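Local coordinates for prophage Lp1 protein 11 (Lactobacillus plantarum WCFS1, PDB 3B7H) that probably binds DNA through a Cro/C1-type helix-turn-helix domain and may act as a prophage regulator, although its own role is not established, at residues A[13-18]-A[60-65]; A[21-26]-A[35-40]. One frame throughout, in Å; residues are numbered along the deposited sequence.

Both contacts are purely apolar between their segments and meet in one small helical core, their centres about 13 Å apart. Interaction 1 ties the end of helix 4-18 to the turn after helix 50-60, partly buried and close to the second subunit; interaction 2 joins helix 23-30 to helix 34-41, is a buried contact, and is touched by no other chain of the assembly. Leucine and isoleucine branches do the work in the first, whereas the second sets one isoleucine against a valine and the methyl of a methionine. Ile16 links them: its CD1 packs 3.3 Å from Ile23 CD1, and its carbonyl probably accepts from Leu21 N. Along the chain, interaction 2 is nested within the loop that interaction 1 closes.

Interaction 1: A[13-18]-A[60-65]; sequences MELITQ and LGISVH
Leu15 and Leu60 meet with the same side-chain shape, each CG lying opposite the carbonyl carbon, and in both the CA-CB bond is aimed across the gap. Ile62 differs: its CG1 is wedged between the backbone N and the carbonyl carbon, chi1 61°, and the extended chain beyond carries CD1 up to the tip of Leu15. There the closest touch of the two segments is made, Leu15 CD1 to Ile62 CD1 at 3.5 Å, tighter than a normal methyl-methyl contact, with the two side chains running obliquely across one another. Leu60 sits nearer the helix backbone. Its CD1 comes to 4.1 Å from Leu15 CB, at the root of that side chain, while Leu60 CD2 lies 4.3 Å from Ile16 CA, with Ile16 CG1 at 4.4 Å. The forked end of Leu60 thus divides between two successive residues of helix 4-18, and the backbones stay 7.3 Å apart at Ile16 CA and Leu60 CA. In the Cro/C1-type helix-turn-helix domain this fastens the first helix of the bundle to the exit of helix 50-60. That exit is a Schellman motif: Gly61 takes a positive phi (74°), and the chain turns so that Ile62 returns to the apolar surface. Beyond it Ser63 begins helix 64-67 as N-cap, its OG bonded to Asp66 N. Ile16 also packs on Val26, and Leu60 on Leu21, while the carbonyl of Leu60 is bonded to Gln19 NE2. Past Ile62 the chain leads to the subunit interface, where the ring of His65 stacks on His65 of the second subunit.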
loop_
_atom_site.group_PDB
_atom_site.type_symbol
_atom_site.label_atom_id
_atom_site.label_comp_id
_atom_site.label_asym_id
_atom_site.label_seq_id
_atom_site.Cartn_x
_atom_site.Cartn_y
_atom_site.Cartn_z
ATOM N N MET A 13 4.559 -9.526 -10.047
ATOM C CA MET A 13 4.958 -10.630 -10.896
ATOM C C MET A 13 5.992 -10.202 -11.933
ATOM O O MET A 13 6.919 -10.939 -12.198
ATOM C CB MET A 13 3.720 -11.254 -11.574
ATOM C CG MET A 13 3.994 -12.510 -12.399
ATOM S SD MET A 13 4.795 -13.849 -11.494
ATOM C CE MET A 13 3.940 -13.726 -9.986
ATOM N N GLU A 14 5.869 -9.016 -12.504
ATOM C CA GLU A 14 6.906 -8.521 -13.396
ATOM C C GLU A 14 8.261 -8.415 -12.722
ATOM O O GLU A 14 9.259 -8.792 -13.302
ATOM C CB GLU A 14 6.599 -7.138 -13.903
ATOM C CG GLU A 14 5.424 -6.975 -14.841
ATOM C CD GLU A 14 5.209 -5.482 -15.227
ATOM O OE1 GLU A 14 5.985 -4.618 -14.694
ATOM O OE2 GLU A 14 4.301 -5.189 -16.080
ATOM N N LEU A 15 8.299 -7.848 -11.526
ATOM C CA LEU A 15 9.548 -7.710 -10.784
ATOM C C LEU A 15 10.161 -9.038 -10.347
ATOM O O LEU A 15 11.379 -9.201 -10.402
ATOM C CB LEU A 15 9.375 -6.828 -9.550
ATOM C CG LEU A 15 9.002 -5.360 -9.728
ATOM C CD1 LEU A 15 8.841 -4.709 -8.360
ATOM C CD2 LEU A 15 10.015 -4.616 -10.579
ATOM N N ILE A 16 9.335 -9.948 -9.857
ATOM C CA ILE A 16 9.759 -11.308 -9.497
ATOM C C ILE A 16 10.397 -11.997 -10.692
ATOM O O ILE A 16 11.479 -12.596 -10.592
ATOM C CB ILE A 16 8.553 -12.139 -9.048
ATOM C CG1 ILE A 16 8.113 -11.732 -7.652
ATOM C CG2 ILE A 16 8.851 -13.638 -9.042
ATOM C CD1 ILE A 16 6.843 -12.475 -7.147
ATOM N N THR A 17 9.720 -11.903 -11.829
ATOM C CA THR A 17 10.162 -12.533 -13.070
ATOM C C THR A 17 11.488 -11.946 -13.578
ATOM O O THR A 17 12.382 -12.678 -14.031
ATOM C CB THR A 17 9.060 -12.405 -14.145
ATOM O OG1 THR A 17 7.890 -13.071 -13.670
ATOM C CG2 THR A 17 9.470 -13.051 -15.447
ATOM N N GLN A 18 11.619 -10.629 -13.494
ATOM C CA GLN A 18 12.902 -9.978 -13.811
ATOM C C GLN A 18 14.049 -10.458 -12.917
ATOM O O GLN A 18 15.175 -10.497 -13.359
ATOM C CB GLN A 18 12.772 -8.448 -13.763
ATOM C CG GLN A 18 11.878 -7.895 -14.881
ATOM C CD GLN A 18 11.681 -6.380 -14.826
ATOM O OE1 GLN A 18 12.201 -5.683 -13.922
ATOM N NE2 GLN A 18 10.924 -5.852 -15.815
ATOM N N LEU A 60 12.744 -8.897 -2.416
ATOM C CA LEU A 60 13.203 -8.416 -3.705
ATOM C C LEU A 60 14.379 -7.450 -3.620
ATOM O O LEU A 60 15.014 -7.189 -4.641
ATOM C CB LEU A 60 12.057 -7.749 -4.438
ATOM C CG LEU A 60 10.999 -8.706 -4.972
ATOM C CD1 LEU A 60 9.947 -7.881 -5.649
ATOM C CD2 LEU A 60 11.589 -9.719 -5.953
ATOM N N GLY A 61 14.674 -6.923 -2.418
ATOM C CA GLY A 61 15.745 -5.937 -2.235
ATOM C C GLY A 61 15.392 -4.544 -2.747
ATOM O O GLY A 61 16.261 -3.766 -3.109
ATOM N N ILE A 62 14.105 -4.231 -2.791
ATOM C CA ILE A 62 13.657 -2.922 -3.223
ATOM C C ILE A 62 12.854 -2.293 -2.101
ATOM O O ILE A 62 12.335 -3.001 -1.240
ATOM C CB ILE A 62 12.781 -2.993 -4.493
ATOM C CG1 ILE A 62 11.514 -3.805 -4.266
ATOM C CG2 ILE A 62 13.549 -3.615 -5.659
ATOM C CD1 ILE A 62 10.625 -3.860 -5.503
ATOM N N SER A 63 12.745 -0.965 -2.145
ATOM C CA SER A 63 11.907 -0.180 -1.227
ATOM C C SER A 63 10.476 -0.173 -1.760
ATOM O O SER A 63 10.271 -0.294 -2.969
ATOM C CB SER A 63 12.412 1.258 -1.102
ATOM O OG SER A 63 12.147 2.022 -2.265
ATOM N N VAL A 64 9.523 -0.032 -0.843
ATOM C CA VAL A 64 8.113 0.074 -1.173
ATOM C C VAL A 64 7.889 1.299 -2.043
ATOM O O VAL A 64 7.112 1.267 -2.987
ATOM C CB VAL A 64 7.244 0.132 0.109
ATOM C CG1 VAL A 64 5.827 0.668 -0.169
ATOM C CG2 VAL A 64 7.164 -1.236 0.744
ATOM N N HIS A 65 8.580 2.382 -1.730
ATOM C CA HIS A 65 8.573 3.576 -2.569
ATOM C C HIS A 65 8.904 3.255 -4.016
ATOM O O HIS A 65 8.172 3.660 -4.927
ATOM C CB HIS A 65 9.564 4.578 -1.997
ATOM C CG HIS A 65 9.726 5.817 -2.802
ATOM N ND1 HIS A 65 8.682 6.667 -3.088
ATOM C CD2 HIS A 65 10.828 6.394 -3.314
ATOM C CE1 HIS A 65 9.133 7.705 -3.771
ATOM N NE2 HIS A 65 10.433 7.560 -3.928
#

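Interaction 2: A[21-26]-A[35-40]; sequences LTINRV and STVNAM
Ile23 carries nearly all of its segment's side in this contact, meeting Val37 and Met40 one helical turn apart on helix 34-41. The helix that bears it, 23-30, is capped at its start by Thr22, whose OG1 accepts from Arg25 N at 3.2 Å. The tight part is at the tips: Ile23 CD1 and Met40 CE face each other end on at 3.3 Å, closer than two methyl carbons usually come. Met40 gets there with CG anti to the backbone N (chi1 173°) and a bend at chi3 of 68° that turns CE toward the isoleucine. Beside it the fit is easier. Ile23 CG1 lies 3.9 Å from Val37 CG1, the two side chains passing in opposite directions. Met13 and Phe41 also pack on Ile23, and Ser9 and Leu12 on Met40, so this end merges with the core. Toward solvent the contact thins: Asn24 ND2 stays 6.4 Å from Val37 CG2, its nearest approach to residues 35-40, though Asn24 touches Gln34 at the start of helix 34-41. Helices 23-30 and 34-41, joined by a short turn, form the helix-turn-helix unit of the Cro/C1 family, in which the second helix is generally the one that reads DNA.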
loop_
_atom_site.group_PDB
_atom_site.type_symbol
_atom_site.label_atom_id
_atom_site.label_comp_id
_atom_site.label_asym_id
_atom_site.label_seq_id
_atom_site.Cartn_x
_atom_site.Cartn_y
_atom_site.Cartn_z
ATOM N N LEU A 21 13.074 -15.184 -10.136
ATOM C CA LEU A 21 12.439 -15.838 -8.992
ATOM C C LEU A 21 11.075 -16.355 -9.449
ATOM O O LEU A 21 10.639 -16.118 -10.573
ATOM C CB LEU A 21 12.257 -14.843 -7.834
ATOM C CG LEU A 21 13.522 -14.322 -7.147
ATOM C CD1 LEU A 21 13.278 -13.030 -6.416
ATOM C CD2 LEU A 21 14.043 -15.368 -6.197
ATOM N N THR A 22 10.397 -17.051 -8.562
ATOM C CA THR A 22 9.014 -17.412 -8.785
ATOM C C THR A 22 8.214 -16.844 -7.613
ATOM O O THR A 22 8.779 -16.567 -6.558
ATOM C CB THR A 22 8.835 -18.948 -8.885
ATOM O OG1 THR A 22 9.320 -19.583 -7.694
ATOM C CG2 THR A 22 9.573 -19.509 -10.091
ATOM N N ILE A 23 6.914 -16.656 -7.803
ATOM C CA ILE A 23 6.075 -16.159 -6.729
ATOM C C ILE A 23 6.138 -17.080 -5.511
ATOM O O ILE A 23 6.135 -16.619 -4.379
ATOM C CB ILE A 23 4.609 -15.898 -7.194
ATOM C CG1 ILE A 23 3.796 -15.247 -6.055
ATOM C CG2 ILE A 23 3.921 -17.175 -7.695
ATOM C CD1 ILE A 23 4.171 -13.798 -5.753
ATOM N N ASN A 24 6.232 -18.381 -5.744
ATOM C CA ASN A 24 6.310 -19.351 -4.665
ATOM C C ASN A 24 7.609 -19.232 -3.885
ATOM O O ASN A 24 7.625 -19.337 -2.663
ATOM C CB ASN A 24 6.176 -20.761 -5.259
ATOM C CG ASN A 24 6.197 -21.852 -4.219
ATOM O OD1 ASN A 24 7.173 -22.610 -4.107
ATOM N ND2 ASN A 24 5.109 -21.968 -3.481
ATOM N N ARG A 25 8.705 -19.025 -4.596
ATOM C CA ARG A 25 9.991 -18.820 -3.954
ATOM C C ARG A 25 10.006 -17.536 -3.092
ATOM O O ARG A 25 10.509 -17.529 -1.967
ATOM C CB ARG A 25 11.076 -18.758 -5.023
ATOM C CG ARG A 25 12.489 -18.640 -4.500
ATOM C CD ARG A 25 12.781 -19.610 -3.354
ATOM N NE ARG A 25 14.190 -19.542 -2.941
ATOM C CZ ARG A 25 14.688 -20.080 -1.822
ATOM N NH1 ARG A 25 13.902 -20.743 -0.964
ATOM N NH2 ARG A 25 15.986 -19.952 -1.553
ATOM N N VAL A 26 9.434 -16.464 -3.636
ATOM C CA VAL A 26 9.335 -15.193 -2.933
ATOM C C VAL A 26 8.457 -15.396 -1.714
ATOM O O VAL A 26 8.796 -14.977 -0.634
ATOM C CB VAL A 26 8.776 -14.104 -3.851
ATOM C CG1 VAL A 26 8.402 -12.857 -3.072
ATOM C CG2 VAL A 26 9.794 -13.774 -4.924
ATOM N N SER A 35 -2.085 -19.274 1.068
ATOM C CA SER A 35 -3.356 -18.572 1.150
ATOM C C SER A 35 -3.194 -17.065 0.857
ATOM O O SER A 35 -3.987 -16.495 0.104
ATOM C CB SER A 35 -4.019 -18.840 2.523
ATOM O OG SER A 35 -3.290 -18.248 3.585
ATOM N N THR A 36 -2.145 -16.452 1.411
ATOM C CA THR A 36 -1.893 -15.030 1.208
ATOM C C THR A 36 -1.463 -14.761 -0.238
ATOM O O THR A 36 -1.912 -13.794 -0.863
ATOM C CB THR A 36 -0.792 -14.483 2.150
ATOM O OG1 THR A 36 -1.128 -14.727 3.531
ATOM C CG2 THR A 36 -0.620 -12.976 1.916
ATOM N N VAL A 37 -0.588 -15.629 -0.748
ATOM C CA VAL A 37 -0.147 -15.610 -2.149
ATOM C C VAL A 37 -1.360 -15.735 -3.093
ATOM O O VAL A 37 -1.564 -14.920 -3.972
ATOM C CB VAL A 37 0.843 -16.801 -2.421
ATOM C CG1 VAL A 37 1.014 -17.063 -3.923
ATOM C CG2 VAL A 37 2.175 -16.568 -1.751
ATOM N N ASN A 38 -2.178 -16.757 -2.879
ATOM C CA ASN A 38 -3.365 -16.959 -3.699
ATOM C C ASN A 38 -4.290 -15.730 -3.694
ATOM O O ASN A 38 -4.799 -15.331 -4.741
ATOM C CB ASN A 38 -4.119 -18.244 -3.256
ATOM C CG ASN A 38 -3.348 -19.549 -3.597
ATOM O OD1 ASN A 38 -2.500 -19.568 -4.501
ATOM N ND2 ASN A 38 -3.645 -20.634 -2.862
ATOM N N ALA A 39 -4.480 -15.139 -2.509
ATOM C CA ALA A 39 -5.361 -13.960 -2.331
ATOM C C ALA A 39 -4.896 -12.759 -3.165
ATOM O O ALA A 39 -5.675 -12.119 -3.885
ATOM C CB ALA A 39 -5.452 -13.585 -0.866
ATOM N N MET A 40 -3.598 -12.484 -3.078
ATOM C CA MET A 40 -2.945 -11.444 -3.891
ATOM C C MET A 40 -3.430 -11.438 -5.337
ATOM O O MET A 40 -3.759 -10.374 -5.862
ATOM C CB MET A 40 -1.425 -11.651 -3.839
ATOM C CG MET A 40 -0.594 -10.759 -4.749
ATOM S SD MET A 40 1.080 -10.538 -4.053
ATOM C CE MET A 40 1.776 -12.174 -4.219
#